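Local coordinates for protein Phosphoglucosamine/phosphogalactosamine mutase (Sulfolobus tokodaii, PDB 2F7L) that interconverts glucosamine 6-phosphate and glucosamine 1-phosphate, and likewise the galactosamine phosphates, for synthesis of UDP-N-acetylhexosamines, using one magnesium ion per subunit, at residues A[261-273]-A[345-357]. Sequence-based numbering, arbitrary orientation.
Sequences RSGTLLSYWASVK and SFALMLELLANEN
Glu351 OE2 accepts two bonds from segment 261-273: Trp269 NE1 donates to it at 2.7 Å, and Lys273 NZ completes a salt bridge with it at 2.6 Å. The helices concerned, 259-272 and 342-356, belong to the third alpha/beta/alpha domain of this phosphohexose mutase family member; their portions 261-272 and 345-356 cross at 71°, with a closest axis approach of 10.0 Å. Lysine reaches the syn lone pair of OE2, while the indole comes from the anti side, tilted 33° out of the carboxylate plane, its ring nearly perpendicular to the carboxylate. Glu351 OE1 takes the backbone N of Asp164, so the buried acid is tied at both oxygens and would probably stay ionised. Trp269 is the knob in a hole of Leu352, Glu351, Asn355 and Glu356. With CG anti to the backbone N (chi1 -164°), its indole projects across the helix 342-356, and Leu352 CB makes a CH-pi contact over the five-membered ring, 3.9 Å from its centroid. Replacing this tryptophan by an alanine would probably open a gap above Leu352 and cost Glu351 one of its two donors on OE2. Toward the start of both segments the contact becomes mainly apolar, as suits a buried interface: branched Leu266 meets Met349 at about a right angle, CD1 lying 3.8 Å from SD. Bent at chi2 and chi3, the flexible Met349 brings its CE to 3.6 Å from Ser262 CB.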
ATOM      1  N   ARG A 261       8.279  -2.170 -10.750  1.00 36.99           N
ATOM      2  CA  ARG A 261       8.931  -3.180 -11.583  1.00 37.19           C
ATOM      3  C   ARG A 261       8.159  -4.495 -11.381  1.00 36.54           C
ATOM      4  O   ARG A 261       7.791  -5.181 -12.339  1.00 36.38           O
ATOM      5  CB  ARG A 261      10.393  -3.384 -11.165  1.00 38.39           C
ATOM      6  CG  ARG A 261      11.257  -2.129 -11.119  1.00 38.78           C
ATOM      7  CD  ARG A 261      11.333  -1.532 -12.461  1.00 40.09           C
ATOM      8  NE  ARG A 261      12.228  -0.380 -12.543  1.00 41.59           N
ATOM      9  CZ  ARG A 261      12.059   0.757 -11.888  1.00 41.76           C
ATOM     10  NH1 ARG A 261      11.030   0.907 -11.072  1.00 43.45           N
ATOM     11  NH2 ARG A 261      12.883   1.769 -12.100  1.00 42.12           N
ATOM     12  N   SER A 262       7.918  -4.836 -10.120  1.00 35.79           N
ATOM     13  CA  SER A 262       7.197  -6.054  -9.795  1.00 35.37           C
ATOM     14  C   SER A 262       5.697  -5.887  -9.991  1.00 35.65           C
ATOM     15  O   SER A 262       4.973  -6.873 -10.136  1.00 36.14           O
ATOM     16  CB  SER A 262       7.497  -6.494  -8.360  1.00 34.07           C
ATOM     17  OG  SER A 262       7.195  -5.479  -7.432  1.00 33.01           O
ATOM     18  N   GLY A 263       5.231  -4.644 -10.004  1.00 35.52           N
ATOM     19  CA  GLY A 263       3.816  -4.402 -10.195  1.00 35.85           C
ATOM     20  C   GLY A 263       3.503  -4.714 -11.635  1.00 37.33           C
ATOM     21  O   GLY A 263       2.433  -5.220 -11.969  1.00 37.86           O
ATOM     22  N   THR A 264       4.469  -4.409 -12.495  1.00 38.65           N
ATOM     23  CA  THR A 264       4.354  -4.636 -13.937  1.00 39.80           C
ATOM     24  C   THR A 264       4.353  -6.140 -14.260  1.00 39.75           C
ATOM     25  O   THR A 264       3.507  -6.620 -15.004  1.00 38.90           O
ATOM     26  CB  THR A 264       5.520  -3.919 -14.684  1.00 40.03           C
ATOM     27  OG1 THR A 264       5.320  -2.502 -14.633  1.00 38.84           O
ATOM     28  CG2 THR A 264       5.591  -4.367 -16.130  1.00 40.65           C
ATOM     29  N   LEU A 265       5.312  -6.859 -13.684  1.00 40.79           N
ATOM     30  CA  LEU A 265       5.446  -8.305 -13.849  1.00 41.34           C
ATOM     31  C   LEU A 265       4.173  -9.002 -13.351  1.00 42.17           C
ATOM     32  O   LEU A 265       3.664  -9.925 -13.986  1.00 43.22           O
ATOM     33  CB  LEU A 265       6.653  -8.783 -13.032  1.00 40.78           C
ATOM     34  CG  LEU A 265       7.886  -9.381 -13.717  1.00 40.65           C
ATOM     35  CD1 LEU A 265       8.013  -8.857 -15.120  1.00 40.94           C
ATOM     36  CD2 LEU A 265       9.132  -9.055 -12.906  1.00 39.64           C
ATOM     37  N   LEU A 266       3.675  -8.551 -12.201  1.00 42.81           N
ATOM     38  CA  LEU A 266       2.470  -9.094 -11.581  1.00 42.79           C
ATOM     39  C   LEU A 266       1.253  -8.678 -12.376  1.00 44.10           C
ATOM     40  O   LEU A 266       0.306  -9.448 -12.544  1.00 44.39           O
ATOM     41  CB  LEU A 266       2.346  -8.581 -10.150  1.00 41.30           C
ATOM     42  CG  LEU A 266       2.703  -9.546  -9.015  1.00 40.50           C
ATOM     43  CD1 LEU A 266       3.800 -10.534  -9.407  1.00 39.09           C
ATOM     44  CD2 LEU A 266       3.105  -8.720  -7.819  1.00 39.25           C
ATOM     45  N   SER A 267       1.274  -7.449 -12.869  1.00 45.58           N
ATOM     46  CA  SER A 267       0.166  -6.946 -13.665  1.00 46.76           C
ATOM     47  C   SER A 267       0.073  -7.846 -14.909  1.00 47.26           C
ATOM     48  O   SER A 267      -0.996  -8.098 -15.462  1.00 46.91           O
ATOM     49  CB  SER A 267       0.443  -5.492 -14.051  1.00 46.53           C
ATOM     50  OG  SER A 267      -0.771  -4.793 -14.242  1.00 47.56           O
ATOM     51  N   TYR A 268       1.219  -8.348 -15.331  1.00 48.39           N
ATOM     52  CA  TYR A 268       1.286  -9.230 -16.484  1.00 49.77           C
ATOM     53  C   TYR A 268       0.609 -10.578 -16.186  1.00 49.81           C
ATOM     54  O   TYR A 268      -0.363 -10.970 -16.842  1.00 49.50           O
ATOM     55  CB  TYR A 268       2.752  -9.449 -16.859  1.00 50.45           C
ATOM     56  CG  TYR A 268       2.963 -10.583 -17.811  1.00 51.54           C
ATOM     57  CD1 TYR A 268       2.401 -10.556 -19.088  1.00 52.04           C
ATOM     58  CD2 TYR A 268       3.699 -11.707 -17.429  1.00 52.12           C
ATOM     59  CE1 TYR A 268       2.563 -11.626 -19.965  1.00 53.03           C
ATOM     60  CE2 TYR A 268       3.865 -12.785 -18.299  1.00 52.99           C
ATOM     61  CZ  TYR A 268       3.293 -12.737 -19.563  1.00 53.31           C
ATOM     62  OH  TYR A 268       3.437 -13.803 -20.418  1.00 54.70           O
ATOM     63  N   TRP A 269       1.148 -11.281 -15.199  1.00 49.38           N
ATOM     64  CA  TRP A 269       0.626 -12.571 -14.796  1.00 49.32           C
ATOM     65  C   TRP A 269      -0.891 -12.553 -14.609  1.00 49.10           C
ATOM     66  O   TRP A 269      -1.573 -13.533 -14.899  1.00 48.37           O
ATOM     67  CB  TRP A 269       1.297 -12.999 -13.496  1.00 49.80           C
ATOM     68  CG  TRP A 269       1.113 -14.434 -13.201  1.00 50.57           C
ATOM     69  CD1 TRP A 269       0.707 -14.986 -12.023  1.00 51.09           C
ATOM     70  CD2 TRP A 269       1.364 -15.524 -14.091  1.00 51.23           C
ATOM     71  NE1 TRP A 269       0.690 -16.358 -12.121  1.00 51.54           N
ATOM     72  CE2 TRP A 269       1.092 -16.715 -13.380  1.00 51.40           C
ATOM     73  CE3 TRP A 269       1.794 -15.613 -15.423  1.00 50.88           C
ATOM     74  CZ2 TRP A 269       1.240 -17.978 -13.955  1.00 50.85           C
ATOM     75  CZ3 TRP A 269       1.939 -16.872 -15.992  1.00 50.58           C
ATOM     76  CH2 TRP A 269       1.662 -18.035 -15.257  1.00 50.40           C
ATOM     77  N   ALA A 270      -1.418 -11.436 -14.123  1.00 49.63           N
ATOM     78  CA  ALA A 270      -2.855 -11.327 -13.895  1.00 50.98           C
ATOM     79  C   ALA A 270      -3.656 -11.514 -15.182  1.00 51.78           C
ATOM     80  O   ALA A 270      -4.771 -12.049 -15.144  1.00 52.33           O
ATOM     81  CB  ALA A 270      -3.194  -9.989 -13.257  1.00 50.24           C
ATOM     82  N   SER A 271      -3.101 -11.072 -16.312  1.00 52.18           N
ATOM     83  CA  SER A 271      -3.772 -11.222 -17.612  1.00 52.43           C
ATOM     84  C   SER A 271      -3.704 -12.681 -18.068  1.00 51.82           C
ATOM     85  O   SER A 271      -4.621 -13.190 -18.714  1.00 51.76           O
ATOM     86  CB  SER A 271      -3.105 -10.347 -18.670  1.00 53.02           C
ATOM     87  OG  SER A 271      -1.777 -10.793 -18.885  1.00 54.28           O
ATOM     88  N   VAL A 272      -2.604 -13.342 -17.740  1.00 51.17           N
ATOM     89  CA  VAL A 272      -2.430 -14.739 -18.096  1.00 51.57           C
ATOM     90  C   VAL A 272      -3.463 -15.591 -17.359  1.00 52.04           C
ATOM     91  O   VAL A 272      -3.935 -16.590 -17.894  1.00 52.57           O
ATOM     92  CB  VAL A 272      -1.013 -15.235 -17.728  1.00 51.92           C
ATOM     93  CG1 VAL A 272      -0.907 -16.730 -17.936  1.00 50.96           C
ATOM     94  CG2 VAL A 272       0.032 -14.499 -18.574  1.00 51.43           C
ATOM     95  N   LYS A 273      -3.816 -15.189 -16.137  1.00 51.99           N
ATOM     96  CA  LYS A 273      -4.806 -15.915 -15.332  1.00 51.33           C
ATOM     97  C   LYS A 273      -6.249 -15.520 -15.666  1.00 52.19           C
ATOM     98  O   LYS A 273      -7.195 -16.129 -15.173  1.00 51.43           O
ATOM     99  CB  LYS A 273      -4.584 -15.645 -13.840  1.00 49.65           C
ATOM    100  CG  LYS A 273      -3.232 -16.027 -13.285  1.00 47.03           C
ATOM    101  CD  LYS A 273      -3.116 -15.569 -11.828  1.00 44.66           C
ATOM    102  CE  LYS A 273      -3.914 -16.426 -10.861  1.00 41.89           C
ATOM    103  NZ  LYS A 273      -3.263 -17.727 -10.655  1.00 39.91           N
ATOM    104  N   SER A 345       0.601 -10.814  -3.090  1.00 35.80           N
ATOM    105  CA  SER A 345       1.608 -10.513  -4.083  1.00 35.29           C
ATOM    106  C   SER A 345       2.716 -11.532  -4.076  1.00 35.52           C
ATOM    107  O   SER A 345       3.149 -11.975  -5.134  1.00 35.82           O
ATOM    108  CB  SER A 345       2.182  -9.135  -3.821  1.00 34.56           C
ATOM    109  OG  SER A 345       1.144  -8.189  -3.816  1.00 34.44           O
ATOM    110  N   PHE A 346       3.185 -11.882  -2.887  1.00 35.55           N
ATOM    111  CA  PHE A 346       4.257 -12.859  -2.744  1.00 36.66           C
ATOM    112  C   PHE A 346       3.854 -14.205  -3.382  1.00 37.57           C
ATOM    113  O   PHE A 346       4.675 -14.885  -4.013  1.00 37.21           O
ATOM    114  CB  PHE A 346       4.574 -13.058  -1.261  1.00 36.09           C
ATOM    115  CG  PHE A 346       5.436 -14.257  -0.980  1.00 35.85           C
ATOM    116  CD1 PHE A 346       6.800 -14.221  -1.210  1.00 35.48           C
ATOM    117  CD2 PHE A 346       4.877 -15.428  -0.484  1.00 35.37           C
ATOM    118  CE1 PHE A 346       7.600 -15.328  -0.945  1.00 35.11           C
ATOM    119  CE2 PHE A 346       5.672 -16.542  -0.220  1.00 34.91           C
ATOM    120  CZ  PHE A 346       7.037 -16.488  -0.452  1.00 35.06           C
ATOM    121  N   ALA A 347       2.586 -14.577  -3.210  1.00 37.81           N
ATOM    122  CA  ALA A 347       2.052 -15.818  -3.761  1.00 38.04           C
ATOM    123  C   ALA A 347       1.978 -15.761  -5.290  1.00 38.31           C
ATOM    124  O   ALA A 347       2.338 -16.723  -5.983  1.00 39.42           O
ATOM    125  CB  ALA A 347       0.658 -16.092  -3.188  1.00 37.63           C
ATOM    126  N   LEU A 348       1.486 -14.648  -5.817  1.00 37.14           N
ATOM    127  CA  LEU A 348       1.380 -14.500  -7.248  1.00 36.77           C
ATOM    128  C   LEU A 348       2.767 -14.517  -7.853  1.00 37.47           C
ATOM    129  O   LEU A 348       2.966 -15.035  -8.949  1.00 37.00           O
ATOM    130  CB  LEU A 348       0.684 -13.192  -7.600  1.00 35.70           C
ATOM    131  CG  LEU A 348      -0.823 -13.166  -7.361  1.00 35.80           C
ATOM    132  CD1 LEU A 348      -1.360 -11.758  -7.564  1.00 35.50           C
ATOM    133  CD2 LEU A 348      -1.500 -14.138  -8.306  1.00 35.06           C
ATOM    134  N   MET A 349       3.734 -13.966  -7.134  1.00 38.20           N
ATOM    135  CA  MET A 349       5.089 -13.914  -7.655  1.00 39.60           C
ATOM    136  C   MET A 349       5.657 -15.310  -7.784  1.00 39.83           C
ATOM    137  O   MET A 349       6.220 -15.660  -8.816  1.00 39.40           O
ATOM    138  CB  MET A 349       5.987 -13.064  -6.754  1.00 40.67           C
ATOM    139  CG  MET A 349       7.366 -12.769  -7.347  1.00 41.80           C
ATOM    140  SD  MET A 349       7.295 -11.778  -8.856  1.00 42.91           S
ATOM    141  CE  MET A 349       7.635 -10.136  -8.204  1.00 42.61           C
ATOM    142  N   LEU A 350       5.515 -16.106  -6.728  1.00 40.59           N
ATOM    143  CA  LEU A 350       6.003 -17.483  -6.746  1.00 40.58           C
ATOM    144  C   LEU A 350       5.296 -18.288  -7.845  1.00 41.16           C
ATOM    145  O   LEU A 350       5.820 -19.306  -8.294  1.00 41.22           O
ATOM    146  CB  LEU A 350       5.784 -18.165  -5.387  1.00 38.82           C
ATOM    147  CG  LEU A 350       6.652 -17.709  -4.213  1.00 38.60           C
ATOM    148  CD1 LEU A 350       6.442 -18.641  -3.043  1.00 38.33           C
ATOM    149  CD2 LEU A 350       8.117 -17.707  -4.602  1.00 38.34           C
ATOM    150  N   GLU A 351       4.111 -17.849  -8.267  1.00 41.41           N
ATOM    151  CA  GLU A 351       3.422 -18.568  -9.322  1.00 43.33           C
ATOM    152  C   GLU A 351       4.115 -18.176 -10.623  1.00 44.86           C
ATOM    153  O   GLU A 351       4.735 -19.011 -11.276  1.00 45.59           O
ATOM    154  CB  GLU A 351       1.927 -18.217  -9.381  1.00 42.34           C
ATOM    155  CG  GLU A 351       1.045 -19.454  -9.588  1.00 42.09           C
ATOM    156  CD  GLU A 351      -0.386 -19.148 -10.056  1.00 42.99           C
ATOM    157  OE1 GLU A 351      -1.234 -20.075 -10.024  1.00 42.16           O
ATOM    158  OE2 GLU A 351      -0.670 -17.996 -10.464  1.00 43.06           O
ATOM    159  N   LEU A 352       4.026 -16.898 -10.975  1.00 46.81           N
ATOM    160  CA  LEU A 352       4.656 -16.337 -12.171  1.00 48.08           C
ATOM    161  C   LEU A 352       6.090 -16.877 -12.343  1.00 48.77           C
ATOM    162  O   LEU A 352       6.495 -17.294 -13.424  1.00 48.45           O
ATOM    163  CB  LEU A 352       4.661 -14.809 -12.038  1.00 48.24           C
ATOM    164  CG  LEU A 352       5.104 -13.855 -13.151  1.00 48.66           C
ATOM    165  CD1 LEU A 352       6.463 -13.255 -12.808  1.00 47.64           C
ATOM    166  CD2 LEU A 352       5.103 -14.596 -14.492  1.00 48.37           C
ATOM    167  N   LEU A 353       6.837 -16.885 -11.251  1.00 49.75           N
ATOM    168  CA  LEU A 353       8.205 -17.374 -11.245  1.00 50.87           C
ATOM    169  C   LEU A 353       8.255 -18.879 -11.507  1.00 51.86           C
ATOM    170  O   LEU A 353       9.156 -19.377 -12.178  1.00 52.39           O
ATOM    171  CB  LEU A 353       8.836 -17.068  -9.887  1.00 50.86           C
ATOM    172  CG  LEU A 353      10.328 -16.743  -9.845  1.00 51.30           C
ATOM    173  CD1 LEU A 353      11.098 -17.986 -10.222  1.00 52.42           C
ATOM    174  CD2 LEU A 353      10.655 -15.586 -10.792  1.00 50.41           C
ATOM    175  N   ALA A 354       7.282 -19.602 -10.968  1.00 52.77           N
ATOM    176  CA  ALA A 354       7.220 -21.053 -11.121  1.00 53.39           C
ATOM    177  C   ALA A 354       6.912 -21.484 -12.539  1.00 54.06           C
ATOM    178  O   ALA A 354       7.484 -22.443 -13.049  1.00 54.13           O
ATOM    179  CB  ALA A 354       6.172 -21.617 -10.191  1.00 52.91           C
ATOM    180  N   ASN A 355       5.995 -20.766 -13.168  1.00 55.09           N
ATOM    181  CA  ASN A 355       5.568 -21.074 -14.516  1.00 55.75           C
ATOM    182  C   ASN A 355       6.549 -20.604 -15.596  1.00 55.64           C
ATOM    183  O   ASN A 355       6.476 -21.052 -16.733  1.00 55.35           O
ATOM    184  CB  ASN A 355       4.185 -20.465 -14.758  1.00 57.41           C
ATOM    185  CG  ASN A 355       3.457 -21.117 -15.920  1.00 60.00           C
ATOM    186  OD1 ASN A 355       2.430 -20.624 -16.384  1.00 60.68           O
ATOM    187  ND2 ASN A 355       3.988 -22.246 -16.397  1.00 61.86           N
ATOM    188  N   GLU A 356       7.464 -19.705 -15.255  1.00 55.61           N
ATOM    189  CA  GLU A 356       8.432 -19.228 -16.243  1.00 55.77           C
ATOM    190  C   GLU A 356       9.706 -20.061 -16.148  1.00 56.23           C
ATOM    191  O   GLU A 356      10.556 -20.041 -17.040  1.00 56.21           O
ATOM    192  CB  GLU A 356       8.754 -17.755 -16.002  1.00 55.45           C
ATOM    193  CG  GLU A 356       7.544 -16.841 -16.077  1.00 56.27           C
ATOM    194  CD  GLU A 356       6.942 -16.777 -17.467  1.00 56.59           C
ATOM    195  OE1 GLU A 356       7.730 -16.570 -18.406  1.00 57.71           O
ATOM    196  OE2 GLU A 356       5.700 -16.915 -17.627  1.00 55.91           O
ATOM    197  N   ASN A 357       9.818 -20.798 -15.050  1.00 56.58           N
ATOM    198  CA  ASN A 357      10.969 -21.641 -14.787  1.00 56.63           C
ATOM    199  C   ASN A 357      12.291 -20.889 -14.958  1.00 55.65           C
ATOM    200  O   ASN A 357      13.312 -21.467 -15.333  1.00 55.42           O
ATOM    201  CB  ASN A 357      10.944 -22.864 -15.692  1.00 58.54           C
ATOM    202  CG  ASN A 357      11.807 -23.990 -15.153  1.00 60.81           C
ATOM    203  OD1 ASN A 357      12.023 -25.006 -15.821  1.00 62.65           O
ATOM    204  ND2 ASN A 357      12.299 -23.819 -13.925  1.00 61.88           N
TER